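Local coordinates for protein Endonuclease/exonuclease/phosphatase (Leptotrichia buccalis C-1013-b, PDB 3TEB) that probably acts as a magnesium-dependent nuclease or related phosphoester hydrolase of the DNase I-like superfamily, at residues Y35-M40 against V95-R100; N157-L162 against L192-F197; N169-M174 against F232-L237; K243-N248 against G259-I264. All blocks are in the same frame, centred on the assembly; numbering follows the deposited sequence.

Contact 1 (Y35-M40 against V95-R100); sequences YDVIAM and VAVITR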
loop_
_atom_site.group_PDB
_atom_site.type_symbol
_atom_site.label_atom_id
_atom_site.label_comp_id
_atom_site.label_asym_id
_atom_site.label_seq_id
_atom_site.Cartn_x
_atom_site.Cartn_y
_atom_site.Cartn_z
ATOM N N TYR A 35 10.272 -9.635 2.844
ATOM C CA TYR A 35 10.029 -8.207 3.025
ATOM C C TYR A 35 9.801 -7.828 4.490
ATOM O O TYR A 35 9.184 -8.576 5.249
ATOM C CB TYR A 35 8.830 -7.755 2.190
ATOM C CG TYR A 35 9.017 -7.881 0.697
ATOM C CD1 TYR A 35 9.907 -7.051 0.013
ATOM C CD2 TYR A 35 8.290 -8.815 -0.037
ATOM C CE1 TYR A 35 10.079 -7.159 -1.362
ATOM C CE2 TYR A 35 8.446 -8.928 -1.408
ATOM C CZ TYR A 35 9.344 -8.097 -2.065
ATOM O OH TYR A 35 9.513 -8.205 -3.426
ATOM N N ASP A 36 10.305 -6.665 4.880
ATOM C CA ASP A 36 10.092 -6.171 6.225
ATOM C C ASP A 36 8.679 -5.655 6.382
ATOM O O ASP A 36 8.048 -5.858 7.422
ATOM C CB ASP A 36 11.072 -5.053 6.557
ATOM C CG ASP A 36 12.509 -5.529 6.590
ATOM O OD1 ASP A 36 13.039 -5.724 7.708
ATOM O OD2 ASP A 36 13.105 -5.717 5.504
ATOM N N VAL A 37 8.182 -4.976 5.354
ATOM C CA VAL A 37 6.854 -4.367 5.421
ATOM C C VAL A 37 6.123 -4.500 4.085
ATOM O O VAL A 37 6.657 -4.117 3.048
ATOM C CB VAL A 37 6.949 -2.871 5.819
ATOM C CG1 VAL A 37 5.596 -2.181 5.684
ATOM C CG2 VAL A 37 7.507 -2.713 7.230
ATOM N N ILE A 38 4.909 -5.042 4.111
ATOM C CA ILE A 38 4.070 -5.084 2.918
ATOM C C ILE A 38 2.871 -4.164 3.091
ATOM O O ILE A 38 2.119 -4.293 4.066
ATOM C CB ILE A 38 3.576 -6.496 2.616
ATOM C CG1 ILE A 38 4.746 -7.434 2.306
ATOM C CG2 ILE A 38 2.617 -6.473 1.435
ATOM C CD1 ILE A 38 5.180 -8.289 3.470
ATOM N N ALA A 39 2.699 -3.223 2.165
ATOM C CA ALA A 39 1.540 -2.335 2.200
ATOM C C ALA A 39 0.564 -2.757 1.102
ATOM O O ALA A 39 0.958 -2.955 -0.038
ATOM C CB ALA A 39 1.965 -0.881 2.039
HETATM N N MSE A 40 -0.707 -2.920 1.449
HETATM C CA MSE A 40 -1.709 -3.409 0.506
HETATM C C MSE A 40 -2.947 -2.531 0.478
HETATM O O MSE A 40 -3.417 -2.064 1.535
HETATM C CB MSE A 40 -2.108 -4.824 0.864
HETATM C CG MSE A 40 -1.060 -5.833 0.510
HETATM SE SE MSE A 40 -1.632 -7.605 1.051
HETATM C CE MSE A 40 -1.584 -7.321 2.981
ATOM N N VAL A 95 -7.502 -1.251 3.620
ATOM C CA VAL A 95 -6.083 -1.324 3.332
ATOM C C VAL A 95 -5.472 -2.156 4.416
ATOM O O VAL A 95 -6.090 -2.345 5.462
ATOM C CB VAL A 95 -5.415 0.067 3.310
ATOM C CG1 VAL A 95 -5.809 0.834 2.056
ATOM C CG2 VAL A 95 -5.775 0.864 4.543
ATOM N N ALA A 96 -4.274 -2.674 4.175
ATOM C CA ALA A 96 -3.601 -3.446 5.205
ATOM C C ALA A 96 -2.101 -3.239 5.185
ATOM O O ALA A 96 -1.554 -2.655 4.246
ATOM C CB ALA A 96 -3.942 -4.901 5.088
ATOM N N VAL A 97 -1.446 -3.687 6.248
ATOM C CA VAL A 97 0.002 -3.733 6.309
ATOM C C VAL A 97 0.358 -5.080 6.901
ATOM O O VAL A 97 -0.223 -5.490 7.901
ATOM C CB VAL A 97 0.573 -2.643 7.244
ATOM C CG1 VAL A 97 2.076 -2.777 7.344
ATOM C CG2 VAL A 97 0.204 -1.246 6.773
ATOM N N ILE A 98 1.287 -5.785 6.280
ATOM C CA ILE A 98 1.854 -6.986 6.892
ATOM C C ILE A 98 3.280 -6.668 7.325
ATOM O O ILE A 98 3.974 -5.890 6.658
ATOM C CB ILE A 98 1.926 -8.166 5.909
ATOM C CG1 ILE A 98 0.560 -8.460 5.266
ATOM C CG2 ILE A 98 2.493 -9.394 6.597
ATOM C CD1 ILE A 98 -0.477 -9.086 6.183
ATOM N N THR A 99 3.732 -7.256 8.429
ATOM C CA THR A 99 5.099 -6.997 8.850
ATOM C C THR A 99 5.778 -8.153 9.547
ATOM O O THR A 99 5.137 -8.916 10.259
ATOM C CB THR A 99 5.249 -5.650 9.648
ATOM O OG1 THR A 99 6.630 -5.448 9.981
ATOM C CG2 THR A 99 4.384 -5.604 10.906
ATOM N N ARG A 100 7.083 -8.249 9.303
ATOM C CA ARG A 100 8.008 -9.171 9.955
ATOM C C ARG A 100 8.344 -8.731 11.375
ATOM O O ARG A 100 8.765 -9.554 12.203
ATOM C CB ARG A 100 9.317 -9.163 9.188
ATOM C CG ARG A 100 9.667 -10.400 8.466
ATOM C CD ARG A 100 10.877 -10.148 7.588
ATOM N NE ARG A 100 12.074 -9.852 8.375
ATOM C CZ ARG A 100 13.178 -9.272 7.905
ATOM N NH1 ARG A 100 13.268 -8.911 6.634
ATOM N NH2 ARG A 100 14.199 -9.036 8.718
HETATM O O HOH W 1 14.857 -6.986 4.460
#

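Contact 2 (N157-L162 against L192-F197); sequences NIQTIL and LSQGLF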
loop_
_atom_site.group_PDB
_atom_site.type_symbol
_atom_site.label_atom_id
_atom_site.label_comp_id
_atom_site.label_asym_id
_atom_site.label_seq_id
_atom_site.Cartn_x
_atom_site.Cartn_y
_atom_site.Cartn_z
ATOM N N ASN A 157 -5.851 16.133 2.343
ATOM C CA ASN A 157 -5.845 14.743 2.776
ATOM C C ASN A 157 -4.453 14.272 3.176
ATOM O O ASN A 157 -4.278 13.659 4.242
ATOM C CB ASN A 157 -6.434 13.837 1.694
ATOM C CG ASN A 157 -7.913 14.095 1.452
ATOM O OD1 ASN A 157 -8.557 14.844 2.186
ATOM N ND2 ASN A 157 -8.459 13.472 0.413
ATOM N N ILE A 158 -3.469 14.574 2.331
ATOM C CA ILE A 158 -2.090 14.222 2.631
ATOM C C ILE A 158 -1.619 14.932 3.911
ATOM O O ILE A 158 -0.970 14.314 4.764
ATOM C CB ILE A 158 -1.150 14.473 1.430
ATOM C CG1 ILE A 158 -1.419 13.435 0.341
ATOM C CG2 ILE A 158 0.318 14.409 1.857
ATOM C CD1 ILE A 158 -0.682 13.666 -0.927
ATOM N N GLN A 159 -1.979 16.207 4.057
ATOM C CA GLN A 159 -1.706 16.937 5.289
ATOM C C GLN A 159 -2.297 16.222 6.525
ATOM O O GLN A 159 -1.634 16.123 7.558
ATOM C CB GLN A 159 -2.189 18.391 5.196
ATOM C CG GLN A 159 -1.282 19.325 4.392
ATOM C CD GLN A 159 0.196 19.317 4.855
ATOM O OE1 GLN A 159 1.112 19.184 4.033
ATOM N NE2 GLN A 159 0.423 19.464 6.167
ATOM N N THR A 160 -3.521 15.706 6.422
ATOM C CA THR A 160 -4.081 14.898 7.503
ATOM C C THR A 160 -3.195 13.696 7.848
ATOM O O THR A 160 -2.955 13.432 9.019
ATOM C CB THR A 160 -5.502 14.408 7.182
ATOM O OG1 THR A 160 -6.330 15.529 6.892
ATOM C CG2 THR A 160 -6.101 13.645 8.353
ATOM N N ILE A 161 -2.719 12.965 6.841
ATOM C CA ILE A 161 -1.853 11.823 7.112
ATOM C C ILE A 161 -0.611 12.311 7.863
ATOM O O ILE A 161 -0.287 11.821 8.958
ATOM C CB ILE A 161 -1.466 11.056 5.821
ATOM C CG1 ILE A 161 -2.707 10.418 5.185
ATOM C CG2 ILE A 161 -0.440 9.974 6.114
ATOM C CD1 ILE A 161 -2.514 9.948 3.727
ATOM N N LEU A 162 0.049 13.315 7.288
ATOM C CA LEU A 162 1.316 13.806 7.825
ATOM C C LEU A 162 1.190 14.412 9.206
ATOM O O LEU A 162 2.145 14.374 9.968
ATOM C CB LEU A 162 1.998 14.781 6.864
ATOM C CG LEU A 162 2.531 14.120 5.590
ATOM C CD1 LEU A 162 2.911 15.159 4.564
ATOM C CD2 LEU A 162 3.688 13.176 5.872
ATOM N N LEU A 192 4.152 16.210 -3.961
ATOM C CA LEU A 192 5.473 16.497 -3.387
ATOM C C LEU A 192 5.541 17.817 -2.613
ATOM O O LEU A 192 6.238 17.899 -1.606
ATOM C CB LEU A 192 6.560 16.447 -4.464
ATOM C CG LEU A 192 6.671 15.176 -5.323
ATOM C CD1 LEU A 192 7.525 15.442 -6.549
ATOM C CD2 LEU A 192 7.199 13.966 -4.542
ATOM N N SER A 193 4.805 18.831 -3.080
ATOM C CA SER A 193 4.634 20.117 -2.373
ATOM C C SER A 193 4.248 19.953 -0.912
ATOM O O SER A 193 4.385 20.888 -0.140
ATOM C CB SER A 193 3.528 20.972 -3.012
ATOM O OG SER A 193 3.702 21.121 -4.402
ATOM N N GLN A 194 3.728 18.785 -0.546
ATOM C CA GLN A 194 3.266 18.551 0.816
ATOM C C GLN A 194 4.420 18.198 1.756
ATOM O O GLN A 194 4.221 17.940 2.939
ATOM C CB GLN A 194 2.184 17.477 0.820
ATOM C CG GLN A 194 1.061 17.739 -0.182
ATOM C CD GLN A 194 0.329 19.055 0.052
ATOM O OE1 GLN A 194 0.134 19.484 1.195
ATOM N NE2 GLN A 194 -0.090 19.696 -1.034
ATOM N N GLY A 195 5.634 18.221 1.220
ATOM C CA GLY A 195 6.823 17.879 1.986
ATOM C C GLY A 195 7.139 16.408 1.843
ATOM O O GLY A 195 7.398 15.723 2.834
ATOM N N LEU A 196 7.118 15.931 0.599
ATOM C CA LEU A 196 7.318 14.523 0.304
ATOM C C LEU A 196 8.423 14.283 -0.702
ATOM O O LEU A 196 8.575 15.031 -1.670
ATOM C CB LEU A 196 6.026 13.909 -0.204
ATOM C CG LEU A 196 4.976 13.638 0.867
ATOM C CD1 LEU A 196 3.773 12.977 0.237
ATOM C CD2 LEU A 196 5.535 12.764 1.972
ATOM N N PHE A 197 9.187 13.222 -0.456
ATOM C CA PHE A 197 10.239 12.769 -1.355
ATOM C C PHE A 197 9.850 11.419 -1.964
ATOM O O PHE A 197 9.360 10.527 -1.273
ATOM C CB PHE A 197 11.569 12.663 -0.606
ATOM C CG PHE A 197 12.046 13.968 -0.019
ATOM C CD1 PHE A 197 12.963 14.760 -0.703
ATOM C CD2 PHE A 197 11.582 14.406 1.221
ATOM C CE1 PHE A 197 13.409 15.970 -0.162
ATOM C CE2 PHE A 197 12.022 15.617 1.765
ATOM C CZ PHE A 197 12.936 16.394 1.072
#

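Contact 3 (N169-M174 against F232-L237); sequences NLKILM and FSNKEL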
loop_
_atom_site.group_PDB
_atom_site.type_symbol
_atom_site.label_atom_id
_atom_site.label_comp_id
_atom_site.label_asym_id
_atom_site.label_seq_id
_atom_site.Cartn_x
_atom_site.Cartn_y
_atom_site.Cartn_z
ATOM N N ASN A 169 9.529 11.949 13.344
ATOM C CA ASN A 169 9.805 10.586 12.931
ATOM C C ASN A 169 9.886 10.460 11.432
ATOM O O ASN A 169 9.229 11.210 10.708
ATOM C CB ASN A 169 8.710 9.660 13.438
ATOM C CG ASN A 169 9.029 9.082 14.774
ATOM O OD1 ASN A 169 10.004 9.475 15.398
ATOM N ND2 ASN A 169 8.216 8.136 15.229
ATOM N N LEU A 170 10.686 9.505 10.971
ATOM C CA LEU A 170 10.658 9.142 9.567
ATOM C C LEU A 170 9.300 8.532 9.274
ATOM O O LEU A 170 8.876 7.565 9.921
ATOM C CB LEU A 170 11.775 8.161 9.221
ATOM C CG LEU A 170 11.796 7.532 7.828
ATOM C CD1 LEU A 170 11.928 8.586 6.749
ATOM C CD2 LEU A 170 12.930 6.542 7.734
ATOM N N LYS A 171 8.608 9.135 8.318
ATOM C CA LYS A 171 7.299 8.672 7.905
ATOM C C LYS A 171 7.433 8.147 6.493
ATOM O O LYS A 171 7.891 8.869 5.598
ATOM C CB LYS A 171 6.278 9.807 7.984
ATOM C CG LYS A 171 5.880 10.120 9.397
ATOM C CD LYS A 171 5.128 11.419 9.557
ATOM C CE LYS A 171 5.030 11.705 11.045
ATOM N NZ LYS A 171 3.940 12.610 11.421
ATOM N N ILE A 172 7.089 6.874 6.301
ATOM C CA ILE A 172 7.103 6.260 4.968
ATOM C C ILE A 172 5.685 5.907 4.557
ATOM O O ILE A 172 4.939 5.234 5.271
ATOM C CB ILE A 172 8.082 5.076 4.861
ATOM C CG1 ILE A 172 9.510 5.612 4.886
ATOM C CG2 ILE A 172 7.849 4.304 3.576
ATOM C CD1 ILE A 172 10.548 4.581 5.181
ATOM N N LEU A 173 5.334 6.378 3.378
ATOM C CA LEU A 173 3.957 6.572 3.024
ATOM C C LEU A 173 3.710 5.898 1.670
ATOM O O LEU A 173 4.114 6.405 0.636
ATOM C CB LEU A 173 3.743 8.075 3.008
ATOM C CG LEU A 173 2.374 8.684 3.124
ATOM C CD1 LEU A 173 2.468 9.956 3.914
ATOM C CD2 LEU A 173 1.916 8.937 1.700
HETATM N N MSE A 174 3.061 4.733 1.714
HETATM C CA MSE A 174 3.009 3.759 0.607
HETATM C C MSE A 174 1.612 3.545 0.025
HETATM O O MSE A 174 0.632 3.373 0.766
HETATM C CB MSE A 174 3.486 2.391 1.106
HETATM C CG MSE A 174 4.906 2.325 1.606
HETATM SE SE MSE A 174 5.227 0.691 2.631
HETATM C CE MSE A 174 4.289 1.215 4.221
ATOM N N PHE A 232 6.477 7.222 -0.942
ATOM C CA PHE A 232 6.965 8.543 -0.569
ATOM C C PHE A 232 7.604 8.507 0.806
ATOM O O PHE A 232 7.386 7.579 1.591
ATOM C CB PHE A 232 5.822 9.566 -0.547
ATOM C CG PHE A 232 5.189 9.809 -1.883
ATOM C CD1 PHE A 232 5.913 10.391 -2.919
ATOM C CD2 PHE A 232 3.861 9.476 -2.103
ATOM C CE1 PHE A 232 5.322 10.613 -4.164
ATOM C CE2 PHE A 232 3.262 9.702 -3.335
ATOM C CZ PHE A 232 3.996 10.268 -4.371
ATOM N N SER A 233 8.365 9.554 1.101
ATOM C CA SER A 233 9.109 9.684 2.335
ATOM C C SER A 233 9.009 11.141 2.782
ATOM O O SER A 233 8.914 12.031 1.937
ATOM C CB SER A 233 10.564 9.326 2.049
ATOM O OG SER A 233 11.295 9.144 3.244
ATOM N N ASN A 234 9.024 11.394 4.093
ATOM C CA ASN A 234 9.009 12.771 4.606
ATOM C C ASN A 234 10.404 13.326 4.786
ATOM O O ASN A 234 10.579 14.495 5.108
ATOM C CB ASN A 234 8.244 12.869 5.926
ATOM C CG ASN A 234 8.906 12.097 7.051
ATOM O OD1 ASN A 234 9.601 11.106 6.821
ATOM N ND2 ASN A 234 8.671 12.534 8.280
ATOM N N LYS A 235 11.389 12.458 4.597
ATOM C CA LYS A 235 12.791 12.812 4.691
ATOM C C LYS A 235 13.486 12.231 3.480
ATOM O O LYS A 235 12.985 11.293 2.865
ATOM C CB LYS A 235 13.427 12.201 5.942
ATOM C CG LYS A 235 12.829 12.587 7.295
ATOM C CD LYS A 235 13.810 12.182 8.382
ATOM C CE LYS A 235 13.138 11.700 9.648
ATOM N NZ LYS A 235 12.767 12.789 10.581
ATOM N N GLU A 236 14.655 12.777 3.152
ATOM C CA GLU A 236 15.497 12.234 2.090
ATOM C C GLU A 236 16.159 10.957 2.580
ATOM O O GLU A 236 16.610 10.883 3.714
ATOM C CB GLU A 236 16.558 13.246 1.690
ATOM C CG GLU A 236 16.821 13.306 0.200
ATOM C CD GLU A 236 17.462 14.625 -0.223
ATOM O OE1 GLU A 236 17.429 15.596 0.573
ATOM O OE2 GLU A 236 18.000 14.698 -1.350
ATOM N N LEU A 237 16.208 9.951 1.720
ATOM C CA LEU A 237 16.683 8.634 2.114
ATOM C C LEU A 237 17.759 8.115 1.186
ATOM O O LEU A 237 17.912 8.592 0.058
ATOM C CB LEU A 237 15.523 7.635 2.122
ATOM C CG LEU A 237 14.489 7.763 3.230
ATOM C CD1 LEU A 237 13.573 6.574 3.204
ATOM C CD2 LEU A 237 15.188 7.875 4.575
#

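Contact 4 (K243-N248 against G259-I264); sequences KVIFNN and GIEVKI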
loop_
_atom_site.group_PDB
_atom_site.type_symbol
_atom_site.label_atom_id
_atom_site.label_comp_id
_atom_site.label_asym_id
_atom_site.label_seq_id
_atom_site.Cartn_x
_atom_site.Cartn_y
_atom_site.Cartn_z
ATOM N N LYS A 243 12.359 -1.269 -7.946
ATOM C CA LYS A 243 11.842 -2.036 -9.077
ATOM C C LYS A 243 10.327 -2.225 -9.033
ATOM O O LYS A 243 9.717 -2.211 -7.961
ATOM C CB LYS A 243 12.544 -3.398 -9.197
ATOM C CG LYS A 243 14.023 -3.318 -9.535
ATOM C CD LYS A 243 14.326 -2.195 -10.560
ATOM C CE LYS A 243 15.824 -1.879 -10.700
ATOM N NZ LYS A 243 16.500 -2.845 -11.596
ATOM N N VAL A 244 9.733 -2.396 -10.211
ATOM C CA VAL A 244 8.358 -2.848 -10.313
ATOM C C VAL A 244 8.381 -4.371 -10.234
ATOM O O VAL A 244 9.357 -5.000 -10.640
ATOM C CB VAL A 244 7.689 -2.349 -11.608
ATOM C CG1 VAL A 244 6.263 -2.876 -11.727
ATOM C CG2 VAL A 244 7.684 -0.828 -11.634
ATOM N N ILE A 245 7.323 -4.948 -9.676
ATOM C CA ILE A 245 7.210 -6.391 -9.517
ATOM C C ILE A 245 5.771 -6.849 -9.839
ATOM O O ILE A 245 4.815 -6.044 -9.772
ATOM C CB ILE A 245 7.700 -6.846 -8.110
ATOM C CG1 ILE A 245 7.686 -8.365 -7.983
ATOM C CG2 ILE A 245 6.891 -6.197 -7.007
ATOM C CD1 ILE A 245 8.495 -8.878 -6.831
ATOM N N PHE A 246 5.637 -8.128 -10.203
ATOM C CA PHE A 246 4.365 -8.751 -10.617
ATOM C C PHE A 246 3.833 -8.141 -11.899
ATOM O O PHE A 246 2.683 -7.711 -11.957
ATOM C CB PHE A 246 3.303 -8.702 -9.508
ATOM C CG PHE A 246 3.778 -9.233 -8.194
ATOM C CD1 PHE A 246 4.328 -10.504 -8.102
ATOM C CD2 PHE A 246 3.677 -8.464 -7.045
ATOM C CE1 PHE A 246 4.776 -10.997 -6.883
ATOM C CE2 PHE A 246 4.119 -8.947 -5.820
ATOM C CZ PHE A 246 4.667 -10.216 -5.735
ATOM N N ASN A 247 4.680 -8.117 -12.921
ATOM C CA ASN A 247 4.360 -7.482 -14.187
ATOM C C ASN A 247 4.701 -8.394 -15.367
ATOM O O ASN A 247 4.997 -7.920 -16.466
ATOM C CB ASN A 247 5.136 -6.175 -14.294
ATOM C CG ASN A 247 6.643 -6.388 -14.304
ATOM O OD1 ASN A 247 7.135 -7.483 -14.032
ATOM N ND2 ASN A 247 7.381 -5.339 -14.623
ATOM N N ASN A 248 4.661 -9.702 -15.111
ATOM C CA ASN A 248 5.121 -10.762 -16.033
ATOM C C ASN A 248 6.567 -10.667 -16.522
ATOM O O ASN A 248 6.989 -11.486 -17.347
ATOM C CB ASN A 248 4.147 -10.997 -17.198
ATOM C CG ASN A 248 2.850 -11.657 -16.748
ATOM O OD1 ASN A 248 2.822 -12.437 -15.788
ATOM N ND2 ASN A 248 1.764 -11.347 -17.446
ATOM N N GLY A 259 3.153 -4.211 -8.504
ATOM C CA GLY A 259 3.644 -3.758 -7.206
ATOM C C GLY A 259 4.984 -3.067 -7.313
ATOM O O GLY A 259 5.702 -3.260 -8.293
ATOM N N ILE A 260 5.314 -2.258 -6.311
ATOM C CA ILE A 260 6.618 -1.610 -6.216
ATOM C C ILE A 260 7.378 -2.209 -5.060
ATOM O O ILE A 260 6.837 -2.440 -3.976
ATOM C CB ILE A 260 6.512 -0.081 -6.006
ATOM C CG1 ILE A 260 5.906 0.594 -7.226
ATOM C CG2 ILE A 260 7.878 0.536 -5.743
ATOM C CD1 ILE A 260 5.486 2.003 -6.945
ATOM N N GLU A 261 8.652 -2.430 -5.318
ATOM C CA GLU A 261 9.532 -3.108 -4.419
ATOM C C GLU A 261 10.774 -2.221 -4.268
ATOM O O GLU A 261 11.487 -1.959 -5.236
ATOM C CB GLU A 261 9.854 -4.456 -5.044
ATOM C CG GLU A 261 10.899 -5.281 -4.347
ATOM C CD GLU A 261 11.570 -6.301 -5.283
ATOM O OE1 GLU A 261 12.421 -7.082 -4.781
ATOM O OE2 GLU A 261 11.265 -6.315 -6.509
ATOM N N VAL A 262 11.020 -1.751 -3.049
ATOM C CA VAL A 262 12.039 -0.734 -2.785
ATOM C C VAL A 262 13.014 -1.210 -1.711
ATOM O O VAL A 262 12.598 -1.802 -0.710
ATOM C CB VAL A 262 11.359 0.596 -2.340
ATOM C CG1 VAL A 262 12.338 1.532 -1.700
ATOM C CG2 VAL A 262 10.707 1.282 -3.518
ATOM N N LYS A 263 14.305 -0.955 -1.921
ATOM C CA LYS A 263 15.329 -1.270 -0.920
ATOM C C LYS A 263 15.950 0.001 -0.295
ATOM O O LYS A 263 16.491 0.848 -1.002
ATOM C CB LYS A 263 16.399 -2.190 -1.522
ATOM C CG LYS A 263 17.302 -2.848 -0.486
ATOM C CD LYS A 263 18.500 -3.528 -1.139
ATOM C CE LYS A 263 19.696 -3.564 -0.182
ATOM N NZ LYS A 263 21.004 -3.705 -0.909
ATOM N N ILE A 264 15.850 0.129 1.029
ATOM C CA ILE A 264 16.365 1.296 1.758
ATOM C C ILE A 264 17.423 0.858 2.755
ATOM O O ILE A 264 17.258 -0.159 3.424
ATOM C CB ILE A 264 15.278 1.998 2.633
ATOM C CG1 ILE A 264 13.860 1.901 2.036
ATOM C CG2 ILE A 264 15.716 3.433 2.998
ATOM C CD1 ILE A 264 13.435 3.065 1.171
#

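Contact 1 (Y35-M40 against V95-R100)
V37-M40 and A96-T99 are antiparallel partners inside one sheet of the DNase I-like sandwich, and the first of these strands runs on to E42, which binds magnesium. I38 faces I98 and M40 faces A96 as hydrogen-bonded pairs; I38 N gives to I98 O at 2.8 Å, and the return bond from I98 N to I38 O is equally long. V37 with T99 and A39 with V97 are the non-hydrogen-bonded pairs between and beside them. Small and beta-branched residues suit these two strands, which are covered on both sides. V37 CG1 meets V97 CG1 at 3.9 Å on the face turned to strand 135-143 of the second sheet. On the face of I38 and I98, which helix 61-69 and Y77 cover, M40, a selenomethionine, bends at chi3 (-67°), which puts M40 CE against I98 CG1 and 4.0 Å from A96 CB. Where the pairing ends, charge takes over. D36 OD1 lies above one face of the R100 guanidinium, 3.4 Å from R100 NH1, with the carboxylate and guanidinium planes 43° apart; no N-H points at it there, and charge alone holds the pair. D36 OD1 also bonds to H101 NE2, and R100 NH1 gives to Q34 O. The carbonyl of D36 is gripped twice, by R100 N and, nearly along the C=O axis, by T99 OG1 at 3.0 Å.

Contact 2 (N157-L162 against L192-F197)
I158, Q159 and L162, on the last turns of helix 154-162, face the turn Q194-L196 that follows helix 185-192, and the nearest CA atoms, those of Q159 and Q194, are 6.9 Å apart. Both helices belong to the outer layer of the DNase I-like sandwich, over the sheet that holds strands 170-174 and 225-233. G195, with its positive phi of 92°, lets the chain leave the helix, and L192 O accepts from both G195 N and L196 N. The side chains of I158 and Q194 cross at about a right angle, with I158 CG2 3.7 Å from Q194 CB. The Q194 chain bends at chi2, NE2 giving to N190 O in the preceding helix, while Q159 CG lies 3.5 Å from Q194 OE1. A long polar side chain suits partly exposed Q194. An alanine in place of Q159 would probably leave Q194 OE1 without the side chain that lies against it, opening a gap there. I158 and L196 both touch I191, and L162 touches L173; apolar residues suit this side. I158 CG2 meets L196 CD1 at 4.1 Å, and L162 sets CD1 3.5 Å from Q194 O and CD2 4.3 Å from L196 CD2.

Contact 3 (N169-M174 against F232-L237)
The F232 ring has L173 beside it, CD2 to CD2 4.3 Å, while Y230 stacks on the ring and F177 meets it edge-to-face. A second flat group, the N234 amide, has K171 over one face: K171 CB stands 3.6 Å from N234 CG. On that same side K171 N gives to N234 OD1 at 2.7 Å, from 51° out of the carbonyl plane. In the amide plane, N234 ND2 gives to N169 O at 2.8 Å. These bonds join in as the antiparallel pairing of strands 170-174 and 225-233 in the DNase I-like sandwich runs out, after the hydrogen-bonded pair L173-F232 and the non-hydrogen-bonded pair I172-S233; N234 N still gives to K171 O. Asparagine suits the strand end because its short amide both donates and accepts; chi1 of 65° puts CG between the backbone N and the carbonyl carbon. An alanine in place of N234 would probably leave N169 O and K171 N without these mates, and the backbone of N169-K171 less firmly held. K235 lays its CE 3.8 Å from L170 CB and sends NZ on to S168 O. Next to it L237 fills in, CD2 4.0 Å from L170 CD1 and CD1 4.1 Å from I172 CD1.

Contact 4 (K243-N248 against G259-I264)
I245 packs on G259 and E261 in an antiparallel pair of strands in the DNase I-like sandwich. Its CB is 3.9 Å from E261 OE2, and from there the side chain divides. I245 CG2 drops over the carbonyl of G259, 3.4 Å from G259 O. The other branch, anti to the backbone N (chi1 -175°), sets CG1 over the centre of the neighbouring F246 ring, 3.8 Å above its plane, and ends in CD1, which is 3.8 Å from E261 OE2. A side chain at position 259 would probably crowd I245 CG2 and the F246 ring, consistent with a glycine. The backbone bonds flank this spot: I245 N gives to G259 O at 2.7 Å and G259 N returns to I245 O, while K243 and E261 form the next hydrogen-bonded pair, with E261 N to K243 O at 2.9 Å. Between them V244 and I260 face each other as a non-hydrogen-bonded pair, V244 CG1 being 3.5 Å from G259 O. The glutamate combines two roles: its extended chain crosses that of I245 obliquely, and OE1 ends in a salt bridge with K33. The face of I245 and E261 is thus covered by helix 19-33, where T29 meets I245 and L26 meets F246, and by Y35; strand 259-264 is flanked by strand 239-245 and, through I260 and V262, by strand 4-10.

In the fold
From the N terminus, contact 1 comes first: strand 91-99 returns to strand 37-46 and closes a loop of 54 residues that includes helix 61-69. Contacts 2 and 3 then cross, because 169-174 lies between the segments of contact 2 while 192-197 lies between those of contact 3; they tie the outer helices to the second sheet, where F197 N probably bonds to S233 O and K171 NZ to L162 O. Contact 4 closes last, round a ten-residue loop holding the magnesium ligand D256. It shares the sheet of contact 1, with Y35 OH against E261. A39 and V37 meet M174, joining contact 1 to contact 3 across the sandwich, and L237 touches I264.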